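Local coordinates for protein putative aminomethyltransferase (Leptospirillum rubarum, PDB 3TTG) that is a putative aminomethyltransferase related to the glycine cleavage T-protein and probably binds a folate in the N-terminal part of its chain, at residues A[41-46]-A[104-109]; A[94-99]-A[162-167]; A[135-140]-A[189-194]. One frame throughout, in Å; residues are numbered along the deposited sequence.

Contact 1: A[41-46]-A[104-109]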
loop_
_atom_site.group_PDB
_atom_site.type_symbol
_atom_site.label_atom_id
_atom_site.label_comp_id
_atom_site.label_asym_id
_atom_site.label_seq_id
_atom_site.Cartn_x
_atom_site.Cartn_y
_atom_site.Cartn_z
ATOM N N PRO A 41 7.905 2.938 11.389
ATOM C CA PRO A 41 6.777 2.061 11.791
ATOM C C PRO A 41 7.077 1.226 13.017
ATOM O O PRO A 41 8.210 0.778 13.202
ATOM C CB PRO A 41 6.558 1.166 10.554
ATOM C CG PRO A 41 7.775 1.231 9.824
ATOM C CD PRO A 41 8.454 2.524 10.079
ATOM N N SER A 42 6.069 1.053 13.857
ATOM C CA SER A 42 6.135 0.262 15.070
ATOM C C SER A 42 6.278 -1.215 14.699
ATOM O O SER A 42 6.988 -1.977 15.356
ATOM C CB SER A 42 4.873 0.499 15.914
ATOM O OG SER A 42 4.894 -0.351 17.048
ATOM N N VAL A 43 5.627 -1.603 13.606
ATOM C CA VAL A 43 5.733 -2.953 13.077
ATOM C C VAL A 43 6.052 -2.800 11.597
ATOM O O VAL A 43 5.248 -2.267 10.839
ATOM C CB VAL A 43 4.442 -3.786 13.328
ATOM C CG1 VAL A 43 4.627 -5.212 12.805
ATOM C CG2 VAL A 43 4.079 -3.808 14.844
ATOM N N SER A 44 7.199 -3.242 11.188
ATOM C CA SER A 44 7.558 -3.161 9.777
ATOM C C SER A 44 6.903 -4.258 8.939
ATOM O O SER A 44 6.412 -5.252 9.480
ATOM C CB SER A 44 9.062 -3.338 9.640
ATOM O OG SER A 44 9.382 -4.633 10.092
ATOM N N ARG A 45 6.956 -4.112 7.599
ATOM C CA ARG A 45 6.670 -5.262 6.782
ATOM C C ARG A 45 7.734 -6.364 7.080
ATOM O O ARG A 45 8.954 -6.101 7.190
ATOM C CB ARG A 45 6.707 -4.942 5.307
ATOM C CG ARG A 45 5.515 -4.148 4.807
ATOM C CD ARG A 45 5.448 -4.080 3.296
ATOM N NE ARG A 45 4.201 -3.462 2.863
ATOM C CZ ARG A 45 3.156 -4.036 2.249
ATOM N NH1 ARG A 45 3.194 -5.316 1.894
ATOM N NH2 ARG A 45 2.088 -3.317 1.941
ATOM N N PRO A 46 7.318 -7.625 7.155
ATOM C CA PRO A 46 8.313 -8.722 7.218
ATOM C C PRO A 46 9.191 -8.784 5.965
ATOM O O PRO A 46 8.834 -8.267 4.915
ATOM C CB PRO A 46 7.442 -10.012 7.311
ATOM C CG PRO A 46 6.087 -9.524 7.713
ATOM C CD PRO A 46 5.934 -8.142 7.110
ATOM N N PRO A 104 5.512 -8.848 2.651
ATOM C CA PRO A 104 4.060 -8.873 2.886
ATOM C C PRO A 104 3.647 -7.828 3.937
ATOM O O PRO A 104 4.486 -7.064 4.383
ATOM C CB PRO A 104 3.839 -10.293 3.361
ATOM C CG PRO A 104 5.037 -10.544 4.196
ATOM C CD PRO A 104 6.160 -9.959 3.379
ATOM N N PRO A 105 2.360 -7.701 4.249
ATOM C CA PRO A 105 1.945 -6.654 5.183
ATOM C C PRO A 105 2.464 -6.837 6.600
ATOM O O PRO A 105 2.620 -7.959 7.067
ATOM C CB PRO A 105 0.402 -6.776 5.186
ATOM C CG PRO A 105 0.054 -7.506 3.912
ATOM C CD PRO A 105 1.179 -8.429 3.686
ATOM N N ALA A 106 2.610 -5.729 7.326
ATOM C CA ALA A 106 2.970 -5.766 8.745
ATOM C C ALA A 106 2.075 -6.717 9.514
ATOM O O ALA A 106 0.880 -6.747 9.294
ATOM C CB ALA A 106 2.869 -4.330 9.349
ATOM N N GLY A 107 2.659 -7.501 10.399
ATOM C CA GLY A 107 1.918 -8.409 11.245
ATOM C C GLY A 107 1.506 -9.728 10.600
ATOM O O GLY A 107 0.846 -10.500 11.255
ATOM N N THR A 108 1.951 -10.039 9.376
ATOM C CA THR A 108 1.577 -11.295 8.675
ATOM C C THR A 108 2.737 -12.296 8.509
ATOM O O THR A 108 2.583 -13.290 7.758
ATOM C CB THR A 108 1.004 -10.956 7.282
ATOM O OG1 THR A 108 2.029 -10.513 6.386
ATOM C CG2 THR A 108 -0.140 -9.988 7.343
ATOM N N ARG A 109 3.870 -12.102 9.217
ATOM C CA ARG A 109 5.058 -12.906 8.955
ATOM C C ARG A 109 4.781 -14.424 8.983
ATOM O O ARG A 109 5.234 -15.123 8.068
ATOM C CB ARG A 109 6.271 -12.553 9.826
ATOM C CG ARG A 109 6.233 -12.956 11.246
ATOM C CD ARG A 109 7.312 -12.226 12.090
ATOM N NE ARG A 109 8.642 -12.782 11.826
ATOM C CZ ARG A 109 9.731 -12.571 12.560
ATOM N NH1 ARG A 109 9.684 -11.781 13.627
ATOM N NH2 ARG A 109 10.878 -13.152 12.234
#

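Contact 2: A[94-99]-A[162-167]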
loop_
_atom_site.group_PDB
_atom_site.type_symbol
_atom_site.label_atom_id
_atom_site.label_comp_id
_atom_site.label_asym_id
_atom_site.label_seq_id
_atom_site.Cartn_x
_atom_site.Cartn_y
_atom_site.Cartn_z
ATOM N N GLY A 94 11.023 -8.137 -4.966
ATOM C CA GLY A 94 12.315 -7.793 -5.537
ATOM C C GLY A 94 13.163 -9.010 -5.821
ATOM O O GLY A 94 12.914 -10.070 -5.282
ATOM N N ASN A 95 14.194 -8.867 -6.635
ATOM C CA ASN A 95 15.164 -9.929 -6.943
ATOM C C ASN A 95 16.549 -9.491 -6.535
ATOM O O ASN A 95 16.928 -8.360 -6.820
ATOM C CB ASN A 95 15.194 -10.237 -8.442
ATOM C CG ASN A 95 13.860 -10.560 -9.031
ATOM O OD1 ASN A 95 13.490 -11.726 -9.185
ATOM N ND2 ASN A 95 13.108 -9.533 -9.376
ATOM N N PHE A 96 17.337 -10.376 -5.947
ATOM C CA PHE A 96 18.717 -10.058 -5.621
ATOM C C PHE A 96 19.472 -11.324 -5.611
ATOM O O PHE A 96 19.028 -12.261 -4.950
ATOM C CB PHE A 96 18.862 -9.309 -4.283
ATOM C CG PHE A 96 20.182 -8.577 -4.232
ATOM C CD1 PHE A 96 20.332 -7.343 -4.852
ATOM C CD2 PHE A 96 21.305 -9.178 -3.690
ATOM C CE1 PHE A 96 21.573 -6.716 -4.903
ATOM C CE2 PHE A 96 22.544 -8.541 -3.731
ATOM C CZ PHE A 96 22.669 -7.317 -4.334
ATOM N N GLU A 97 20.606 -11.383 -6.359
ATOM C CA GLU A 97 21.398 -12.592 -6.501
ATOM C C GLU A 97 20.441 -13.720 -6.990
ATOM O O GLU A 97 19.613 -13.467 -7.872
ATOM C CB GLU A 97 22.137 -12.949 -5.171
ATOM C CG GLU A 97 23.346 -12.096 -4.831
ATOM C CD GLU A 97 24.162 -12.680 -3.688
ATOM O OE1 GLU A 97 23.788 -12.456 -2.512
ATOM O OE2 GLU A 97 25.135 -13.417 -3.973
ATOM N N ASP A 98 20.467 -14.882 -6.327
ATOM C CA ASP A 98 19.633 -16.038 -6.614
ATOM C C ASP A 98 18.487 -16.115 -5.583
ATOM O O ASP A 98 18.162 -17.200 -5.124
ATOM C CB ASP A 98 20.524 -17.307 -6.545
ATOM C CG ASP A 98 21.640 -17.300 -7.575
ATOM O OD1 ASP A 98 21.325 -17.284 -8.793
ATOM O OD2 ASP A 98 22.831 -17.306 -7.164
ATOM N N LYS A 99 17.937 -14.968 -5.168
ATOM C CA LYS A 99 16.837 -14.915 -4.198
ATOM C C LYS A 99 15.715 -13.996 -4.655
ATOM O O LYS A 99 15.962 -12.991 -5.309
ATOM C CB LYS A 99 17.317 -14.440 -2.814
ATOM C CG LYS A 99 18.056 -15.493 -2.038
ATOM C CD LYS A 99 18.290 -15.082 -0.573
ATOM C CE LYS A 99 19.630 -14.422 -0.313
ATOM N NZ LYS A 99 20.635 -15.401 0.167
ATOM N N PHE A 162 14.438 -1.782 -6.540
ATOM C CA PHE A 162 14.820 -2.640 -5.407
ATOM C C PHE A 162 16.314 -2.717 -5.393
ATOM O O PHE A 162 16.897 -3.256 -6.347
ATOM C CB PHE A 162 14.241 -4.064 -5.542
ATOM C CG PHE A 162 14.571 -4.930 -4.350
ATOM C CD1 PHE A 162 14.162 -4.568 -3.081
ATOM C CD2 PHE A 162 15.424 -6.029 -4.478
ATOM C CE1 PHE A 162 14.526 -5.311 -1.979
ATOM C CE2 PHE A 162 15.765 -6.788 -3.368
ATOM C CZ PHE A 162 15.294 -6.437 -2.132
ATOM N N ARG A 163 16.940 -2.182 -4.361
ATOM C CA ARG A 163 18.405 -2.134 -4.301
ATOM C C ARG A 163 18.933 -2.717 -3.004
ATOM O O ARG A 163 18.332 -2.473 -1.958
ATOM C CB ARG A 163 18.893 -0.674 -4.378
ATOM C CG ARG A 163 18.105 0.333 -5.252
ATOM C CD ARG A 163 18.722 0.609 -6.614
ATOM N NE ARG A 163 20.073 1.175 -6.490
ATOM C CZ ARG A 163 20.886 1.460 -7.507
ATOM N NH1 ARG A 163 22.098 1.953 -7.276
ATOM N NH2 ARG A 163 20.492 1.262 -8.763
HETATM N N MSE A 164 20.091 -3.418 -3.051
HETATM C CA MSE A 164 20.766 -3.836 -1.827
HETATM C C MSE A 164 21.772 -2.749 -1.508
HETATM O O MSE A 164 22.385 -2.204 -2.415
HETATM C CB MSE A 164 21.431 -5.202 -1.948
HETATM C CG MSE A 164 21.837 -5.772 -0.582
HETATM SE SE MSE A 164 22.589 -7.544 -0.703
HETATM C CE MSE A 164 23.065 -7.725 1.164
ATOM N N LEU A 165 21.810 -2.305 -0.261
ATOM C CA LEU A 165 22.735 -1.269 0.190
ATOM C C LEU A 165 24.134 -1.937 0.390
ATOM O O LEU A 165 24.216 -3.128 0.720
ATOM C CB LEU A 165 22.219 -0.598 1.479
ATOM C CG LEU A 165 20.922 0.156 1.344
ATOM C CD1 LEU A 165 20.346 0.535 2.696
ATOM C CD2 LEU A 165 21.103 1.378 0.466
ATOM N N LYS A 166 25.204 -1.202 0.151
ATOM C CA LYS A 166 26.561 -1.809 0.219
ATOM C C LYS A 166 26.890 -2.318 1.639
ATOM O O LYS A 166 27.555 -3.343 1.814
ATOM C CB LYS A 166 27.649 -0.851 -0.306
ATOM C CG LYS A 166 27.821 0.479 0.407
ATOM C CD LYS A 166 29.146 1.168 -0.006
ATOM C CE LYS A 166 29.258 1.498 -1.487
ATOM N NZ LYS A 166 30.488 2.288 -1.782
ATOM N N ASN A 167 26.339 -1.634 2.627
ATOM C CA ASN A 167 26.459 -1.961 4.049
ATOM C C ASN A 167 25.527 -3.114 4.510
ATOM O O ASN A 167 25.622 -3.545 5.654
ATOM C CB ASN A 167 26.126 -0.692 4.863
ATOM C CG ASN A 167 24.847 0.015 4.419
ATOM O OD1 ASN A 167 24.901 0.905 3.525
ATOM N ND2 ASN A 167 23.668 -0.444 4.930
#

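Contact 3: A[135-140]-A[189-194]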
loop_
_atom_site.group_PDB
_atom_site.type_symbol
_atom_site.label_atom_id
_atom_site.label_comp_id
_atom_site.label_asym_id
_atom_site.label_seq_id
_atom_site.Cartn_x
_atom_site.Cartn_y
_atom_site.Cartn_z
ATOM N N PHE A 135 16.371 -6.574 10.265
ATOM C CA PHE A 135 16.226 -5.202 9.769
ATOM C C PHE A 135 15.204 -4.367 10.512
ATOM O O PHE A 135 14.189 -4.904 10.937
ATOM C CB PHE A 135 15.769 -5.267 8.311
ATOM C CG PHE A 135 16.650 -6.144 7.447
ATOM C CD1 PHE A 135 17.942 -5.742 7.104
ATOM C CD2 PHE A 135 16.204 -7.381 6.997
ATOM C CE1 PHE A 135 18.762 -6.565 6.345
ATOM C CE2 PHE A 135 17.047 -8.223 6.263
ATOM C CZ PHE A 135 18.318 -7.825 5.960
ATOM N N ARG A 136 15.462 -3.064 10.622
ATOM C CA ARG A 136 14.515 -2.033 11.091
ATOM C C ARG A 136 14.017 -1.271 9.824
ATOM O O ARG A 136 14.842 -0.882 8.995
ATOM C CB ARG A 136 15.205 -1.082 12.082
ATOM C CG ARG A 136 15.502 -1.652 13.497
ATOM C CD ARG A 136 14.247 -1.959 14.320
ATOM N NE ARG A 136 13.305 -0.838 14.272
ATOM C CZ ARG A 136 13.277 0.202 15.098
ATOM N NH1 ARG A 136 14.116 0.272 16.132
ATOM N NH2 ARG A 136 12.380 1.158 14.930
ATOM N N GLU A 137 12.706 -1.023 9.685
ATOM C CA GLU A 137 12.161 -0.276 8.554
ATOM C C GLU A 137 12.073 1.245 8.882
ATOM O O GLU A 137 11.750 1.645 10.005
ATOM C CB GLU A 137 10.803 -0.830 8.126
ATOM C CG GLU A 137 10.342 -0.319 6.767
ATOM C CD GLU A 137 9.003 -0.833 6.246
ATOM O OE1 GLU A 137 8.316 -1.595 6.960
ATOM O OE2 GLU A 137 8.575 -0.354 5.172
ATOM N N ILE A 138 12.504 2.070 7.945
ATOM C CA ILE A 138 12.361 3.538 8.013
ATOM C C ILE A 138 11.693 3.894 6.736
ATOM O O ILE A 138 12.169 3.466 5.680
ATOM C CB ILE A 138 13.690 4.325 8.164
ATOM C CG1 ILE A 138 14.573 3.788 9.285
ATOM C CG2 ILE A 138 13.418 5.830 8.293
ATOM C CD1 ILE A 138 15.989 4.451 9.409
ATOM N N ARG A 139 10.647 4.712 6.787
ATOM C CA ARG A 139 9.957 5.114 5.561
ATOM C C ARG A 139 10.126 6.575 5.255
ATOM O O ARG A 139 10.066 7.445 6.155
ATOM C CB ARG A 139 8.486 4.808 5.639
ATOM C CG ARG A 139 8.262 3.341 5.750
ATOM C CD ARG A 139 6.838 2.971 5.646
ATOM N NE ARG A 139 6.678 1.555 6.007
ATOM C CZ ARG A 139 5.577 1.006 6.528
ATOM N NH1 ARG A 139 4.474 1.717 6.663
ATOM N NH2 ARG A 139 5.576 -0.272 6.906
ATOM N N LEU A 140 10.244 6.858 3.928
ATOM C CA LEU A 140 10.355 8.208 3.417
ATOM C C LEU A 140 9.203 8.463 2.472
ATOM O O LEU A 140 8.882 7.569 1.694
ATOM C CB LEU A 140 11.681 8.405 2.666
ATOM C CG LEU A 140 12.973 8.487 3.493
ATOM C CD1 LEU A 140 14.183 8.433 2.534
ATOM C CD2 LEU A 140 12.998 9.721 4.341
ATOM N N ASP A 189 11.014 2.734 1.172
ATOM C CA ASP A 189 11.115 1.939 2.391
ATOM C C ASP A 189 12.525 1.434 2.537
ATOM O O ASP A 189 13.021 0.672 1.702
ATOM C CB ASP A 189 10.175 0.779 2.392
ATOM C CG ASP A 189 8.734 1.160 2.072
ATOM O OD1 ASP A 189 8.283 2.272 2.505
ATOM O OD2 ASP A 189 8.091 0.407 1.339
ATOM N N LEU A 190 13.138 1.801 3.618
ATOM C CA LEU A 190 14.511 1.431 3.893
ATOM C C LEU A 190 14.532 0.327 4.940
ATOM O O LEU A 190 14.039 0.557 6.029
ATOM C CB LEU A 190 15.292 2.645 4.419
ATOM C CG LEU A 190 15.580 3.820 3.502
ATOM C CD1 LEU A 190 14.310 4.495 3.012
ATOM C CD2 LEU A 190 16.393 4.888 4.238
ATOM N N PHE A 191 15.126 -0.833 4.639
ATOM C CA PHE A 191 15.301 -1.939 5.608
ATOM C C PHE A 191 16.738 -1.950 6.008
ATOM O O PHE A 191 17.591 -2.385 5.232
ATOM C CB PHE A 191 14.867 -3.250 4.959
ATOM C CG PHE A 191 13.369 -3.290 4.801
ATOM C CD1 PHE A 191 12.570 -3.915 5.747
ATOM C CD2 PHE A 191 12.766 -2.765 3.685
ATOM C CE1 PHE A 191 11.181 -3.963 5.585
ATOM C CE2 PHE A 191 11.379 -2.748 3.567
ATOM C CZ PHE A 191 10.608 -3.403 4.493
ATOM N N ILE A 192 17.024 -1.360 7.186
ATOM C CA ILE A 192 18.368 -1.103 7.688
ATOM C C ILE A 192 18.816 -2.206 8.636
ATOM O O ILE A 192 18.062 -2.518 9.553
ATOM C CB ILE A 192 18.349 0.279 8.405
ATOM C CG1 ILE A 192 17.830 1.377 7.419
ATOM C CG2 ILE A 192 19.737 0.629 8.939
ATOM C CD1 ILE A 192 18.687 1.544 6.077
ATOM N N PRO A 193 20.041 -2.768 8.485
ATOM C CA PRO A 193 20.497 -3.777 9.433
ATOM C C PRO A 193 20.420 -3.251 10.865
ATOM O O PRO A 193 20.777 -2.100 11.129
ATOM C CB PRO A 193 21.952 -4.005 9.016
ATOM C CG PRO A 193 21.950 -3.734 7.558
ATOM C CD PRO A 193 21.090 -2.507 7.468
ATOM N N ILE A 194 19.960 -4.072 11.776
ATOM C CA ILE A 194 19.803 -3.678 13.192
ATOM C C ILE A 194 21.009 -2.881 13.743
ATOM O O ILE A 194 20.825 -1.840 14.391
ATOM C CB ILE A 194 19.590 -4.919 14.095
ATOM C CG1 ILE A 194 18.336 -5.733 13.767
ATOM C CG2 ILE A 194 19.516 -4.474 15.549
ATOM C CD1 ILE A 194 17.137 -4.984 13.582
HETATM O O HOH W 1 7.247 -1.468 3.266
HETATM O O HOH W 2 7.456 5.117 2.211
#

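Contact 1: A[41-46]-A[104-109]
A type II beta turn, Pro105 to Thr108, lies just ahead of helix 109-118 and packs against Val43, Arg45 and Pro46 in the loop leading to strand 48-51. Gly107 suits the third place of the turn, where phi is positive (81°). Pro105 O is held twice within the turn, by Thr108 N and by Thr108 OG1, whose 2.7 Å bond to Pro105 O lies in the carbonyl plane on a lone pair. A carbon also reaches this oxygen: Pro46 CD stands 3.3 Å from Pro105 O. The Pro46 ring wedges between Pro104 and Arg109, the first residue of helix 109-118, with CG 3.8 Å from Pro104 CG and 3.7 Å from Arg109 CB. Arg45 runs alongside the Pro104 carbonyl; because CG is anti to its own carbonyl carbon (chi1 -74°) and the chain stays extended as far as NE, CG comes within 3.1 Å of Pro104 O while the guanidinium spreads one face over Pro105 CA. Its charged end is taken up by Phe103 O and Asp90, and that of Arg109 by Asp130 and Asp133. Ala106 is small enough to sit against the Val43-Ser44 backbone, its CB 3.5 Å from Val43 O and 4.0 Å from Val43 CG1, with a bent CA-H contact to Ser44 O, 3.6 Å from the CA. The three prolines offer no N-H and Arg45 N turns to Glu137 OE1; the loops meet mainly through carbon packing and C-H contacts to carbonyl oxygens, while both arginines send their charged ends to partners elsewhere in the fold.

Contact 2: A[94-99]-A[162-167]
Phe96 and Met164 each hold CG anti to the backbone N (chi1 -159° and -166°), which sets Met164 CB over the Phe96 ring, while the extended selenomethionine chain crosses Phe96 at about a right angle and its end leads away. The result is a Met-aromatic contact between two sheets of the folate-binding domain: strand 94-96 belongs to the antiparallel five-stranded sheet, strand 162-164 is an edge strand of the mixed one, and their axes approach to 7.2 Å, too far for backbone pairing. Side chains therefore bridge the gap. Met164 CB covers one face of the Phe96 ring, displaced toward the rim, 3.6 Å from the centroid. Phe162 fills the deeper end. Its ring lies over Gly94, with Gly94 CA 4.1 Å from the ring centroid in a CH-pi contact; a side chain on Gly94 would run into the ring, which explains why glycine fits. Asn95 O meets the ring edge in its plane, 3.6 Å from Phe162 CD2, and Phe96 CB touches the same edge. Tyr170 of the next strand also meets the Phe162 ring, with nearly parallel planes. At the outer end Met164 SE stands obliquely to the Phe96 ring, 3.8 Å from its centroid.

Contact 3: A[135-140]-A[189-194]
Strands 135-140 and 189-193 run antiparallel and are laced by four backbone hydrogen bonds, a reciprocal pair joining Arg136 with Ile192 and another joining Ile138 with Leu190. On the face shared by these two pairs, branched apolar side chains pack: Ile138 CD1 lies 4.1 Å from Ile192 CG1, and Leu140 CD1 4.0 Å from Leu190 CD1. Helices 145-152 and 197-211 cover this face, a setting that suits isoleucine and leucine, and at its end Arg136 turns away to a cation-pi contact with Phe197. Glu137, Arg139, Asp189 and Phe191 occupy the other face. Glu137 swings CG away from its backbone N (chi1 -166°) and stays extended, lying alongside Phe191 with CG over the ring face, 4.0 Å from the centroid, and its carboxylate turned 22° from the ring plane. Arg139 grips that carboxylate side-on, NE to Glu137 OE2 at 2.8 Å and NH2 to Glu137 OE1 at 3.0 Å, both reaching it from above its plane. Asp189 joins less closely, its OD1 making a long 3.9 Å salt bridge with Arg139 NE. A water donates to Glu137 OE2 and, weakly, to Asp189 OD2, which His174 also binds; this probably eases the closeness of the two carboxylates. With an alanine here, the carboxylate and CG gone, Arg139 would probably turn more freely and Arg45 N be left without this acceptor. The result is an antiparallel pair within the mixed sheet of the folate-binding domain, helices on one face and the Glu137-Arg139-Asp189 salt-bridge network on the other.

Overall arrangement
From the N terminus, 41-46 leaves strand 37-39 of the mixed sheet, and contact 1 closes its loop at 104-109, beyond strand 99-103 of the antiparallel five-stranded sheet. Segment 94-99 falls inside that loop but finds its partner at 162-167, making contact 2 cross contact 1. Contact 3 opens after contact 1 has closed, and 162-167 falls between its two strands along the chain; contacts 2 and 3 therefore cross as well. Contact 3 joins two inner strands of the mixed sheet, whereas contact 2 ties its edge to the other sheet. Contacts 1 and 3 meet directly, through a probable hydrogen bond from Arg45 N to Glu137 OE1; Leu165 packs on Ile192 between contacts 2 and 3.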